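Local coordinates for protein P47 (Clostridium botulinum, PDB 6EKT) that belongs to a family resembling tubular lipid-binding proteins and may be part of a progenitor complex protecting botulinum neurotoxin in the host gut, at residues L109-D114 with D137-I142; G279-N284 with F306-F311; Y290-A295 with H385-S390; N342-N347 with T422-N427. All coordinates share one frame; numbering follows the deposited sequence.

The four contacts sample both ends of an elongated, beta-rich protein. Contact 1 comes first in the chain, in the sheet of strands 108-118 and 124-141, its centre about 47 Å from contact 2's and about 67 Å from contact 3's, across the molecule's centre from both. Contacts 2, 3 and 4 reach one curled antiparallel sheet; segments of contacts 2 and 3 alternate along the chain, as do those of 3 and 4. Contacts 2 and 4 touch, Leu310 CD1 lying 3.8 Å from Leu426 CD2. Contacts 1 and 2 pair strands within a sheet, contact 3 lays a short strand of the curled sheet on helix 374-394, and contact 4 packs that sheet against another.

Contact 1. Residues L109-D114 with D137-I142; sequences LEIKLD and DDIKII
Glu110 OE2 receives Lys140 NZ in a salt bridge of 2.8 Å, the ammonium coming from above the carboxylate plane, 44° out of it. Ser78 adds a weak hydrogen bond to the same oxygen and Arg83 bridges to OE1, so the carboxylate is held from several directions and would probably stay ionised. The lysine chain bends at its third torsion (chi3 -73°), which turns NZ back over the neighbouring strand, while Ile142 lays CD1 against the glutamate at 3.8 Å from OE1. Beneath this, Glu110 and Lys140 form a hydrogen-bonded antiparallel pair, each backbone N reaching the other's O at 2.9 Å; Lys112 N to Asp138 O, also 2.9 Å, continues the pattern. The Lys112 side chain passes across the Asp138 carboxylate, but its NZ remains 4.3 Å from OD1, beyond a salt bridge, and bonds instead to Asn80. Leu109 and Ile141 lie side by side on the other face, CD2 to CG1 3.8 Å. That apolar face, with Ile139, turns to helix 152-168, where Leu162 and Phe166 meet Leu109; strand 81-88 pairs with the far edge of strand 108-118, completing the hairpin's setting in its sheet.

Contact 2. Residues G279-N284 with F306-F311; sequences GRIVNN and FSMQLF
Ile281 and Met308 form the central antiparallel hydrogen-bonded pair, with Ile281 N to Met308 O at 2.8 Å and nearly straight at 173°, and the return bond from Met308 N to Ile281 O at 2.9 Å. Their side chains run alongside each other, CB to CB 4.1 Å. On the reverse face the CB atoms of Arg280 and Gln309 meet at 3.9 Å. Asn283 N makes only a weak bond to Phe306 O, and Phe306 N turns to Asn283 OD1 at 2.9 Å, lying above the amide plane, so that a side-chain oxygen stands in for a backbone carbonyl. The amide can reach there because its CG sits between the backbone N and the carbonyl carbon (chi1 65°). At the other end a water links the strands, donating to Gly279 O at 2.7 Å and accepting from Leu310 N at 2.8 Å. In the second shell, Ser285 O and Asn304 O both receive Asn283 ND2 and hold the amide's rotation. Helix 244-252 covers Ile281 and Met308 through Val252, while Phe269 meets the Phe306 ring edge-to-face. Such a curled sheet with an apolar side against a helix is consistent with likeness to the TULIP superfamily.

Contact 3. Residues Y290-A295 with H385-S390; sequences YGLKVA and HWSIKS
Trp386 meets Val294 at the start of the helical segment, Val294 CG2 lying 3.8 Å from Trp386 CB, while Val294 CG1 lies farther off over one ring face. The carbonyl of Trp386 lies close to Leu292 CD1, and the same methyl continues to the backbone of Ser387, 3.8 Å from its CA. Ser387 itself turns its hydroxyl back to Val383 O within the helix, so what it offers the strand is mainly carbon. One turn beyond Trp386, Ser390 spreads under both leucine methyls: CB lies 3.6 Å from Leu292 CD1 and OG 3.4 Å from CD2. With OG anti to the backbone N (chi1 -178°), the hydroxyl comes near Tyr290, and a water bridges the two, 2.7 Å from Ser390 OG and 2.9 Å from Tyr290 OH. Trp289 NE1 also bonds to the serine hydroxyl, giving it a direct partner from the chain just before the strand segment. Pro301 of the adjoining strand 297-311 touches both Leu292 and Ser387. The chemistry is therefore split: strand 292-294 rests on helix 374-394 through aliphatic and indole carbons, with the one clear polar link between the segments mediated by water, which suggests that shape rather than directed bonds sets much of the fit.

Contact 4. Residues N342-N347 with T422-N427; sequences NKFVYN and TNVTLN
Tyr346 and Val424 are the closest CA pair of two nearly antiparallel strands, 6.2 Å apart, too wide for beta pairing, so side chains make the join. Val424 lies at the centre of the contact. Its CG2 stands over the middle of the Tyr346 ring, 3.7 Å from the centroid and 6° off the normal, a clear CH-pi contact, while Val424 CB sits 3.6 Å from Tyr346 CG. The other branch, CG1, lies anti to the backbone N (chi1 177°) and serves the second ring, approaching Phe344 CZ at 3.9 Å. One valine thereby touches two aromatic side chains, each crossing it at about a right angle. Phe344 meets Val424 O at its edge, in the ring plane, with CE2 3.8 Å away, and passes on to Leu426, whose CB is 3.7 Å from Phe344 CD2. At the tyrosine end a water lies in the ring plane, 2.8 Å from Tyr346 OH, and donates only weakly to Thr422 O. Thr422 and Asn423 both face Gln433, forming a classic beta bulge in the pairing with strand 430-434. Strand 421-426 is the outermost strand of a six-stranded sheet, whereas strand 329-347 belongs to the curled one. Ala353 and Phe355 of strand 352-368 touch Phe344 and Leu426 respectively, and Phe430 of strand 430-434 touches Val424, so the apolar join is flanked by a strand from each sheet.

Contact 1. Residues L109-D114 with D137-I142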
loop_
_atom_site.group_PDB
_atom_site.type_symbol
_atom_site.label_atom_id
_atom_site.label_comp_id
_atom_site.label_asym_id
_atom_site.label_seq_id
_atom_site.Cartn_x
_atom_site.Cartn_y
_atom_site.Cartn_z
ATOM N N LEU A 109 -0.886 29.387 -2.021
ATOM C CA LEU A 109 0.186 28.971 -2.882
ATOM C C LEU A 109 0.028 27.501 -3.256
ATOM O O LEU A 109 -0.747 26.754 -2.629
ATOM C CB LEU A 109 1.542 29.182 -2.193
ATOM C CG LEU A 109 1.800 30.542 -1.531
ATOM C CD1 LEU A 109 3.085 30.544 -0.714
ATOM C CD2 LEU A 109 1.835 31.635 -2.579
ATOM N N GLU A 110 0.762 27.102 -4.286
ATOM C CA GLU A 110 1.018 25.700 -4.543
ATOM C C GLU A 110 2.515 25.482 -4.536
ATOM O O GLU A 110 3.253 26.194 -5.215
ATOM C CB GLU A 110 0.389 25.241 -5.862
ATOM C CG GLU A 110 -1.058 24.843 -5.689
ATOM C CD GLU A 110 -1.696 24.272 -6.942
ATOM O OE1 GLU A 110 -2.931 24.322 -7.017
ATOM O OE2 GLU A 110 -0.985 23.760 -7.844
ATOM N N ILE A 111 2.971 24.501 -3.752
ATOM C CA ILE A 111 4.402 24.238 -3.647
ATOM C C ILE A 111 4.636 22.773 -3.964
ATOM O O ILE A 111 3.926 21.903 -3.444
ATOM C CB ILE A 111 4.995 24.631 -2.265
ATOM C CG1 ILE A 111 4.681 26.115 -1.931
ATOM C CG2 ILE A 111 6.504 24.370 -2.234
ATOM C CD1 ILE A 111 5.245 26.643 -0.616
ATOM N N LYS A 112 5.628 22.524 -4.810
ATOM C CA LYS A 112 6.015 21.169 -5.194
ATOM C C LYS A 112 6.604 20.410 -3.997
ATOM O O LYS A 112 7.261 21.010 -3.143
ATOM C CB LYS A 112 7.035 21.234 -6.327
ATOM C CG LYS A 112 7.279 19.899 -7.015
ATOM C CD LYS A 112 8.265 20.002 -8.161
ATOM C CE LYS A 112 7.671 20.639 -9.416
ATOM N NZ LYS A 112 6.548 19.845 -9.958
ATOM N N LEU A 113 6.328 19.106 -3.935
ATOM C CA LEU A 113 7.046 18.200 -3.034
ATOM C C LEU A 113 8.008 17.376 -3.871
ATOM O O LEU A 113 7.706 17.040 -5.020
ATOM C CB LEU A 113 6.088 17.293 -2.248
ATOM C CG LEU A 113 4.908 17.899 -1.454
ATOM C CD1 LEU A 113 4.253 16.891 -0.522
ATOM C CD2 LEU A 113 5.288 19.124 -0.634
ATOM N N ASP A 114 9.186 17.104 -3.325
ATOM C CA ASP A 114 10.102 16.162 -3.937
ATOM C C ASP A 114 10.741 15.291 -2.861
ATOM O O ASP A 114 10.703 15.638 -1.679
ATOM C CB ASP A 114 11.173 16.892 -4.761
ATOM C CG ASP A 114 10.735 17.126 -6.196
ATOM O OD1 ASP A 114 10.378 16.141 -6.891
ATOM O OD2 ASP A 114 10.725 18.303 -6.627
ATOM N N ASP A 137 8.627 26.782 -11.671
ATOM C CA ASP A 137 7.352 27.106 -11.031
ATOM C C ASP A 137 7.055 26.210 -9.820
ATOM O O ASP A 137 5.909 25.807 -9.580
ATOM C CB ASP A 137 6.223 27.051 -12.056
ATOM C CG ASP A 137 6.333 28.142 -13.100
ATOM O OD1 ASP A 137 6.349 29.341 -12.736
ATOM O OD2 ASP A 137 6.372 27.779 -14.292
ATOM N N ASP A 138 8.088 25.935 -9.032
ATOM C CA ASP A 138 7.905 25.043 -7.884
ATOM C C ASP A 138 7.092 25.712 -6.808
ATOM O O ASP A 138 6.500 25.021 -5.984
ATOM C CB ASP A 138 9.236 24.551 -7.344
ATOM C CG ASP A 138 9.864 23.484 -8.232
ATOM O OD1 ASP A 138 9.240 23.072 -9.229
ATOM O OD2 ASP A 138 10.995 23.061 -7.921
ATOM N N ILE A 139 7.071 27.048 -6.834
ATOM C CA ILE A 139 6.115 27.855 -6.084
ATOM C C ILE A 139 5.240 28.592 -7.086
ATOM O O ILE A 139 5.760 29.289 -7.961
ATOM C CB ILE A 139 6.786 28.906 -5.171
ATOM C CG1 ILE A 139 7.772 28.243 -4.203
ATOM C CG2 ILE A 139 5.728 29.709 -4.399
ATOM C CD1 ILE A 139 8.771 29.216 -3.598
ATOM N N LYS A 140 3.927 28.433 -6.923
ATOM C CA LYS A 140 2.919 29.142 -7.702
ATOM C C LYS A 140 2.053 29.927 -6.753
ATOM O O LYS A 140 1.716 29.441 -5.669
ATOM C CB LYS A 140 2.030 28.191 -8.507
ATOM C CG LYS A 140 2.771 27.296 -9.494
ATOM C CD LYS A 140 1.799 26.485 -10.346
ATOM C CE LYS A 140 1.148 25.379 -9.538
ATOM N NZ LYS A 140 0.080 24.638 -10.279
ATOM N N ILE A 141 1.708 31.150 -7.157
ATOM C CA ILE A 141 0.721 31.938 -6.441
ATOM C C ILE A 141 -0.653 31.662 -7.041
ATOM O O ILE A 141 -0.909 31.957 -8.215
ATOM C CB ILE A 141 1.071 33.451 -6.446
ATOM C CG1 ILE A 141 2.440 33.652 -5.771
ATOM C CG2 ILE A 141 -0.034 34.264 -5.767
ATOM C CD1 ILE A 141 3.043 35.034 -5.931
ATOM N N ILE A 142 -1.524 31.079 -6.227
ATOM C CA ILE A 142 -2.902 30.799 -6.618
ATOM C C ILE A 142 -3.757 32.044 -6.390
ATOM O O ILE A 142 -4.380 32.522 -7.334
ATOM C CB ILE A 142 -3.457 29.530 -5.906
ATOM C CG1 ILE A 142 -2.514 28.334 -6.110
ATOM C CG2 ILE A 142 -4.872 29.186 -6.376
ATOM C CD1 ILE A 142 -2.161 27.999 -7.562
#

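Contact 2. Residues G279-N284 with F306-F311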
loop_
_atom_site.group_PDB
_atom_site.type_symbol
_atom_site.label_atom_id
_atom_site.label_comp_id
_atom_site.label_asym_id
_atom_site.label_seq_id
_atom_site.Cartn_x
_atom_site.Cartn_y
_atom_site.Cartn_z
ATOM N N GLY A 279 -0.967 -12.241 -10.451
ATOM C CA GLY A 279 -0.454 -13.591 -10.639
ATOM C C GLY A 279 -1.339 -14.660 -10.046
ATOM O O GLY A 279 -2.444 -14.383 -9.567
ATOM N N ARG A 280 -0.825 -15.880 -10.064
ATOM C CA ARG A 280 -1.505 -17.029 -9.451
ATOM C C ARG A 280 -0.445 -18.000 -8.947
ATOM O O ARG A 280 0.720 -17.866 -9.290
ATOM C CB ARG A 280 -2.461 -17.705 -10.456
ATOM C CG ARG A 280 -1.787 -18.159 -11.726
ATOM C CD ARG A 280 -2.779 -18.405 -12.864
ATOM N NE ARG A 280 -2.018 -18.860 -14.020
ATOM C CZ ARG A 280 -1.595 -20.109 -14.206
ATOM N NH1 ARG A 280 -1.899 -21.074 -13.337
ATOM N NH2 ARG A 280 -0.875 -20.394 -15.286
ATOM N N ILE A 281 -0.862 -18.966 -8.131
ATOM C CA ILE A 281 0.070 -19.872 -7.479
ATOM C C ILE A 281 -0.160 -21.280 -8.026
ATOM O O ILE A 281 -1.305 -21.695 -8.259
ATOM C CB ILE A 281 -0.030 -19.819 -5.922
ATOM C CG1 ILE A 281 0.577 -18.501 -5.383
ATOM C CG2 ILE A 281 0.689 -21.017 -5.288
ATOM C CD1 ILE A 281 0.375 -18.224 -3.898
ATOM N N VAL A 282 0.945 -21.971 -8.285
ATOM C CA VAL A 282 0.914 -23.368 -8.730
ATOM C C VAL A 282 1.949 -24.163 -7.936
ATOM O O VAL A 282 2.894 -23.593 -7.396
ATOM C CB VAL A 282 1.197 -23.521 -10.239
ATOM C CG1 VAL A 282 0.085 -22.885 -11.087
ATOM C CG2 VAL A 282 2.592 -23.005 -10.620
ATOM N N ASN A 283 1.778 -25.487 -7.872
ATOM C CA ASN A 283 2.849 -26.341 -7.400
ATOM C C ASN A 283 3.876 -26.509 -8.529
ATOM O O ASN A 283 3.551 -26.363 -9.723
ATOM C CB ASN A 283 2.304 -27.726 -6.949
ATOM C CG ASN A 283 1.698 -28.528 -8.106
ATOM O OD1 ASN A 283 0.912 -28.002 -8.886
ATOM N ND2 ASN A 283 2.061 -29.820 -8.211
ATOM N N ASN A 284 5.110 -26.809 -8.140
ATOM C CA ASN A 284 6.201 -27.082 -9.090
ATOM C C ASN A 284 6.702 -28.531 -9.000
ATOM O O ASN A 284 7.695 -28.900 -9.646
ATOM C CB ASN A 284 7.352 -26.096 -8.847
ATOM C CG ASN A 284 7.904 -26.155 -7.424
ATOM O OD1 ASN A 284 7.865 -27.186 -6.767
ATOM N ND2 ASN A 284 8.454 -25.032 -6.953
ATOM N N PHE A 306 -1.958 -28.353 -8.631
ATOM C CA PHE A 306 -2.497 -27.468 -7.643
ATOM C C PHE A 306 -2.457 -26.078 -8.261
ATOM O O PHE A 306 -1.426 -25.685 -8.795
ATOM C CB PHE A 306 -1.600 -27.506 -6.387
ATOM C CG PHE A 306 -2.114 -26.688 -5.236
ATOM C CD1 PHE A 306 -1.750 -25.340 -5.086
ATOM C CD2 PHE A 306 -2.916 -27.276 -4.248
ATOM C CE1 PHE A 306 -2.204 -24.601 -3.997
ATOM C CE2 PHE A 306 -3.379 -26.535 -3.160
ATOM C CZ PHE A 306 -3.011 -25.191 -3.038
ATOM N N SER A 307 -3.582 -25.373 -8.202
ATOM C CA SER A 307 -3.627 -23.981 -8.608
ATOM C C SER A 307 -4.398 -23.213 -7.569
ATOM O O SER A 307 -5.266 -23.765 -6.892
ATOM C CB SER A 307 -4.253 -23.823 -9.992
ATOM O OG SER A 307 -3.694 -24.776 -10.880
ATOM N N MET A 308 -4.055 -21.937 -7.434
ATOM C CA MET A 308 -4.688 -21.054 -6.479
ATOM C C MET A 308 -4.665 -19.665 -7.085
ATOM O O MET A 308 -3.591 -19.159 -7.444
ATOM C CB MET A 308 -3.875 -21.059 -5.163
ATOM C CG MET A 308 -4.299 -19.999 -4.144
ATOM S SD MET A 308 -3.205 -20.007 -2.705
ATOM C CE MET A 308 -3.877 -21.375 -1.759
ATOM N N GLN A 309 -5.831 -19.052 -7.192
ATOM C CA GLN A 309 -5.882 -17.669 -7.646
ATOM C C GLN A 309 -6.948 -16.904 -6.873
ATOM O O GLN A 309 -7.843 -17.498 -6.268
ATOM C CB GLN A 309 -6.094 -17.593 -9.163
ATOM C CG GLN A 309 -7.440 -18.086 -9.670
ATOM C CD GLN A 309 -7.518 -18.139 -11.187
ATOM O OE1 GLN A 309 -6.762 -18.852 -11.833
ATOM N NE2 GLN A 309 -8.449 -17.385 -11.761
ATOM N N LEU A 310 -6.846 -15.580 -6.902
ATOM C CA LEU A 310 -7.869 -14.723 -6.301
ATOM C C LEU A 310 -9.201 -14.901 -7.019
ATOM O O LEU A 310 -9.227 -15.111 -8.224
ATOM C CB LEU A 310 -7.426 -13.247 -6.381
ATOM C CG LEU A 310 -6.599 -12.651 -5.233
ATOM C CD1 LEU A 310 -7.466 -12.494 -3.991
ATOM C CD2 LEU A 310 -5.334 -13.453 -4.922
ATOM N N PHE A 311 -10.296 -14.817 -6.278
ATOM C CA PHE A 311 -11.636 -15.026 -6.825
ATOM C C PHE A 311 -12.578 -14.085 -6.088
ATOM O O PHE A 311 -12.558 -14.027 -4.854
ATOM C CB PHE A 311 -12.063 -16.488 -6.642
ATOM C CG PHE A 311 -13.493 -16.785 -7.051
ATOM C CD1 PHE A 311 -13.878 -16.752 -8.388
ATOM C CD2 PHE A 311 -14.455 -17.132 -6.080
ATOM C CE1 PHE A 311 -15.198 -17.032 -8.756
ATOM C CE2 PHE A 311 -15.766 -17.424 -6.445
ATOM C CZ PHE A 311 -16.138 -17.370 -7.783
HETATM O O HOH W 1 -4.952 -14.384 -8.609
#

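Contact 3. Residues Y290-A295 with H385-S390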
loop_
_atom_site.group_PDB
_atom_site.type_symbol
_atom_site.label_atom_id
_atom_site.label_comp_id
_atom_site.label_asym_id
_atom_site.label_seq_id
_atom_site.Cartn_x
_atom_site.Cartn_y
_atom_site.Cartn_z
ATOM N N TYR A 290 0.652 -35.852 4.281
ATOM C CA TYR A 290 0.971 -36.631 5.471
ATOM C C TYR A 290 0.152 -37.933 5.531
ATOM O O TYR A 290 -0.869 -38.075 4.861
ATOM C CB TYR A 290 0.816 -35.809 6.752
ATOM C CG TYR A 290 -0.521 -35.122 6.928
ATOM C CD1 TYR A 290 -1.584 -35.755 7.588
ATOM C CD2 TYR A 290 -0.719 -33.818 6.467
ATOM C CE1 TYR A 290 -2.807 -35.104 7.777
ATOM C CE2 TYR A 290 -1.936 -33.175 6.639
ATOM C CZ TYR A 290 -2.974 -33.817 7.303
ATOM O OH TYR A 290 -4.180 -33.151 7.463
ATOM N N GLY A 291 0.634 -38.887 6.310
ATOM C CA GLY A 291 -0.030 -40.182 6.437
ATOM C C GLY A 291 -1.367 -40.023 7.126
ATOM O O GLY A 291 -1.463 -39.350 8.146
ATOM N N LEU A 292 -2.393 -40.630 6.542
ATOM C CA LEU A 292 -3.742 -40.674 7.126
ATOM C C LEU A 292 -4.133 -42.082 7.530
ATOM O O LEU A 292 -4.087 -43.012 6.703
ATOM C CB LEU A 292 -4.772 -40.185 6.104
ATOM C CG LEU A 292 -4.707 -38.758 5.658
ATOM C CD1 LEU A 292 -5.710 -38.628 4.515
ATOM C CD2 LEU A 292 -5.089 -37.871 6.839
ATOM N N LYS A 293 -4.568 -42.235 8.785
ATOM C CA LYS A 293 -4.921 -43.549 9.295
ATOM C C LYS A 293 -6.382 -43.808 8.988
ATOM O O LYS A 293 -7.255 -43.058 9.414
ATOM C CB LYS A 293 -4.661 -43.668 10.807
ATOM C CG LYS A 293 -4.661 -45.100 11.317
ATOM C CD LYS A 293 -4.000 -45.174 12.689
ATOM C CE LYS A 293 -4.479 -46.314 13.561
ATOM N NZ LYS A 293 -4.413 -47.652 12.914
ATOM N N VAL A 294 -6.619 -44.857 8.223
ATOM C CA VAL A 294 -7.968 -45.320 7.889
ATOM C C VAL A 294 -8.019 -46.796 8.257
ATOM O O VAL A 294 -7.243 -47.618 7.740
ATOM C CB VAL A 294 -8.313 -45.085 6.391
ATOM C CG1 VAL A 294 -9.785 -45.387 6.130
ATOM C CG2 VAL A 294 -7.972 -43.666 5.963
ATOM N N ALA A 295 -8.938 -47.133 9.168
ATOM C CA ALA A 295 -8.940 -48.410 9.893
ATOM C C ALA A 295 -7.543 -48.702 10.480
ATOM O O ALA A 295 -6.998 -47.861 11.197
ATOM C CB ALA A 295 -9.494 -49.575 9.042
ATOM N N HIS A 385 -12.505 -41.063 0.444
ATOM C CA HIS A 385 -13.260 -40.132 1.258
ATOM C C HIS A 385 -12.395 -39.432 2.304
ATOM O O HIS A 385 -12.404 -38.196 2.348
ATOM C CB HIS A 385 -14.444 -40.832 1.939
ATOM C CG HIS A 385 -15.293 -39.909 2.753
ATOM N ND1 HIS A 385 -16.070 -38.919 2.191
ATOM C CD2 HIS A 385 -15.476 -39.816 4.091
ATOM C CE1 HIS A 385 -16.699 -38.259 3.152
ATOM N NE2 HIS A 385 -16.363 -38.791 4.313
ATOM N N TRP A 386 -11.648 -40.194 3.114
ATOM C CA TRP A 386 -10.730 -39.595 4.112
ATOM C C TRP A 386 -9.685 -38.667 3.472
ATOM O O TRP A 386 -9.377 -37.576 3.997
ATOM C CB TRP A 386 -10.022 -40.689 4.926
ATOM C CG TRP A 386 -10.623 -40.967 6.273
ATOM C CD1 TRP A 386 -10.043 -40.711 7.491
ATOM C CD2 TRP A 386 -11.886 -41.582 6.555
ATOM N NE1 TRP A 386 -10.878 -41.108 8.504
ATOM C CE2 TRP A 386 -12.015 -41.641 7.961
ATOM C CE3 TRP A 386 -12.934 -42.070 5.759
ATOM C CZ2 TRP A 386 -13.152 -42.179 8.597
ATOM C CZ3 TRP A 386 -14.071 -42.612 6.399
ATOM C CH2 TRP A 386 -14.162 -42.657 7.800
ATOM N N SER A 387 -9.147 -39.086 2.332
ATOM C CA SER A 387 -8.135 -38.274 1.623
ATOM C C SER A 387 -8.714 -36.925 1.171
ATOM O O SER A 387 -8.106 -35.855 1.374
ATOM C CB SER A 387 -7.581 -39.036 0.405
ATOM O OG SER A 387 -6.879 -40.198 0.805
ATOM N N ILE A 388 -9.880 -36.979 0.524
ATOM C CA ILE A 388 -10.537 -35.759 0.046
ATOM C C ILE A 388 -10.889 -34.842 1.229
ATOM O O ILE A 388 -10.560 -33.635 1.200
ATOM C CB ILE A 388 -11.798 -36.087 -0.821
ATOM C CG1 ILE A 388 -11.368 -36.651 -2.190
ATOM C CG2 ILE A 388 -12.652 -34.825 -1.020
ATOM C CD1 ILE A 388 -12.497 -37.291 -2.998
ATOM N N LYS A 389 -11.484 -35.413 2.283
ATOM C CA LYS A 389 -11.879 -34.605 3.469
ATOM C C LYS A 389 -10.658 -33.999 4.164
ATOM O O LYS A 389 -10.688 -32.816 4.572
ATOM C CB LYS A 389 -12.713 -35.415 4.454
ATOM C CG LYS A 389 -14.086 -35.809 3.889
ATOM C CD LYS A 389 -15.052 -34.647 3.842
ATOM C CE LYS A 389 -15.431 -34.153 5.239
ATOM N NZ LYS A 389 -16.332 -32.960 5.178
ATOM N N SER A 390 -9.583 -34.784 4.253
ATOM C CA SER A 390 -8.329 -34.290 4.864
ATOM C C SER A 390 -7.806 -33.050 4.141
ATOM O O SER A 390 -7.553 -32.013 4.773
ATOM C CB SER A 390 -7.248 -35.380 4.900
ATOM O OG SER A 390 -6.076 -34.882 5.527
HETATM O O HOH W 2 -6.622 -34.556 8.140
#

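Contact 4. Residues N342-N347 with T422-N427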
loop_
_atom_site.group_PDB
_atom_site.type_symbol
_atom_site.label_atom_id
_atom_site.label_comp_id
_atom_site.label_asym_id
_atom_site.label_seq_id
_atom_site.Cartn_x
_atom_site.Cartn_y
_atom_site.Cartn_z
ATOM N N ASN A 342 -12.097 -20.279 -0.678
ATOM C CA ASN A 342 -11.677 -19.977 0.690
ATOM C C ASN A 342 -11.646 -18.472 0.923
ATOM O O ASN A 342 -10.781 -17.769 0.365
ATOM C CB ASN A 342 -10.313 -20.588 0.969
ATOM C CG ASN A 342 -10.324 -22.112 0.847
ATOM O OD1 ASN A 342 -10.304 -22.648 -0.262
ATOM N ND2 ASN A 342 -10.423 -22.807 1.984
ATOM N N LYS A 343 -12.590 -18.001 1.745
ATOM C CA LYS A 343 -12.809 -16.565 1.950
ATOM C C LYS A 343 -11.820 -15.982 2.949
ATOM O O LYS A 343 -11.632 -16.531 4.037
ATOM C CB LYS A 343 -14.245 -16.300 2.424
ATOM C CG LYS A 343 -14.600 -14.812 2.531
ATOM C CD LYS A 343 -15.672 -14.533 3.571
ATOM C CE LYS A 343 -17.067 -14.685 2.998
ATOM N NZ LYS A 343 -18.074 -14.611 4.101
ATOM N N PHE A 344 -11.232 -14.830 2.601
ATOM C CA PHE A 344 -10.424 -14.076 3.558
ATOM C C PHE A 344 -11.307 -13.495 4.670
ATOM O O PHE A 344 -12.404 -13.003 4.399
ATOM C CB PHE A 344 -9.632 -12.932 2.863
ATOM C CG PHE A 344 -8.808 -12.104 3.838
ATOM C CD1 PHE A 344 -7.636 -12.629 4.414
ATOM C CD2 PHE A 344 -9.226 -10.833 4.230
ATOM C CE1 PHE A 344 -6.894 -11.881 5.331
ATOM C CE2 PHE A 344 -8.484 -10.085 5.151
ATOM C CZ PHE A 344 -7.324 -10.615 5.709
ATOM N N VAL A 345 -10.823 -13.554 5.912
ATOM C CA VAL A 345 -11.474 -12.946 7.069
ATOM C C VAL A 345 -10.395 -12.248 7.883
ATOM O O VAL A 345 -9.307 -12.801 8.081
ATOM C CB VAL A 345 -12.162 -13.991 8.003
ATOM C CG1 VAL A 345 -12.784 -13.309 9.219
ATOM C CG2 VAL A 345 -13.231 -14.785 7.260
ATOM N N TYR A 346 -10.710 -11.035 8.333
ATOM C CA TYR A 346 -9.948 -10.359 9.366
ATOM C C TYR A 346 -10.868 -10.195 10.557
ATOM O O TYR A 346 -11.900 -9.513 10.478
ATOM C CB TYR A 346 -9.410 -8.997 8.893
ATOM C CG TYR A 346 -8.665 -8.243 9.986
ATOM C CD1 TYR A 346 -7.486 -8.767 10.540
ATOM C CD2 TYR A 346 -9.149 -7.019 10.482
ATOM C CE1 TYR A 346 -6.797 -8.102 11.540
ATOM C CE2 TYR A 346 -8.465 -6.339 11.483
ATOM C CZ TYR A 346 -7.292 -6.885 12.003
ATOM O OH TYR A 346 -6.601 -6.236 12.986
ATOM N N ASN A 347 -10.511 -10.877 11.641
ATOM C CA ASN A 347 -11.201 -10.759 12.917
ATOM C C ASN A 347 -10.567 -9.587 13.671
ATOM O O ASN A 347 -9.400 -9.656 14.075
ATOM C CB ASN A 347 -11.051 -12.066 13.697
ATOM C CG ASN A 347 -11.776 -12.058 15.033
ATOM O OD1 ASN A 347 -11.861 -11.044 15.713
ATOM N ND2 ASN A 347 -12.267 -13.222 15.428
ATOM N N THR A 422 -6.542 -0.545 12.099
ATOM C CA THR A 422 -7.995 -0.470 12.274
ATOM C C THR A 422 -8.771 -1.431 11.372
ATOM O O THR A 422 -9.810 -1.948 11.771
ATOM C CB THR A 422 -8.513 0.961 12.032
ATOM O OG1 THR A 422 -8.008 1.438 10.786
ATOM C CG2 THR A 422 -8.067 1.902 13.148
ATOM N N ASN A 423 -8.285 -1.648 10.149
ATOM C CA ASN A 423 -8.961 -2.514 9.192
ATOM C C ASN A 423 -7.958 -3.193 8.261
ATOM O O ASN A 423 -6.918 -2.630 7.926
ATOM C CB ASN A 423 -10.006 -1.744 8.360
ATOM C CG ASN A 423 -11.221 -1.297 9.169
ATOM O OD1 ASN A 423 -11.560 -0.117 9.181
ATOM N ND2 ASN A 423 -11.879 -2.235 9.846
ATOM N N VAL A 424 -8.284 -4.417 7.859
ATOM C CA VAL A 424 -7.458 -5.207 6.950
ATOM C C VAL A 424 -8.439 -5.809 5.957
ATOM O O VAL A 424 -9.354 -6.545 6.349
ATOM C CB VAL A 424 -6.681 -6.321 7.692
ATOM C CG1 VAL A 424 -5.898 -7.177 6.722
ATOM C CG2 VAL A 424 -5.739 -5.731 8.740
ATOM N N THR A 425 -8.231 -5.506 4.677
ATOM C CA THR A 425 -9.147 -5.903 3.617
ATOM C C THR A 425 -8.392 -6.582 2.479
ATOM O O THR A 425 -7.362 -6.079 2.024
ATOM C CB THR A 425 -9.897 -4.646 3.078
ATOM O OG1 THR A 425 -10.647 -4.062 4.147
ATOM C CG2 THR A 425 -10.877 -5.003 1.950
ATOM N N LEU A 426 -8.925 -7.706 1.996
ATOM C CA LEU A 426 -8.505 -8.242 0.715
ATOM C C LEU A 426 -9.545 -7.956 -0.351
ATOM O O LEU A 426 -10.668 -8.399 -0.235
ATOM C CB LEU A 426 -8.226 -9.756 0.810
ATOM C CG LEU A 426 -7.745 -10.440 -0.472
ATOM C CD1 LEU A 426 -6.395 -9.874 -0.901
ATOM C CD2 LEU A 426 -7.698 -11.970 -0.264
ATOM N N ASN A 427 -9.164 -7.212 -1.390
ATOM C CA ASN A 427 -10.043 -6.976 -2.525
ATOM C C ASN A 427 -9.183 -6.775 -3.766
ATOM O O ASN A 427 -8.978 -5.639 -4.215
ATOM C CB ASN A 427 -10.961 -5.771 -2.281
ATOM C CG ASN A 427 -12.072 -5.679 -3.298
ATOM O OD1 ASN A 427 -12.253 -6.580 -4.108
ATOM N ND2 ASN A 427 -12.840 -4.587 -3.256
HETATM O O HOH W 3 -8.062 -4.041 13.961
#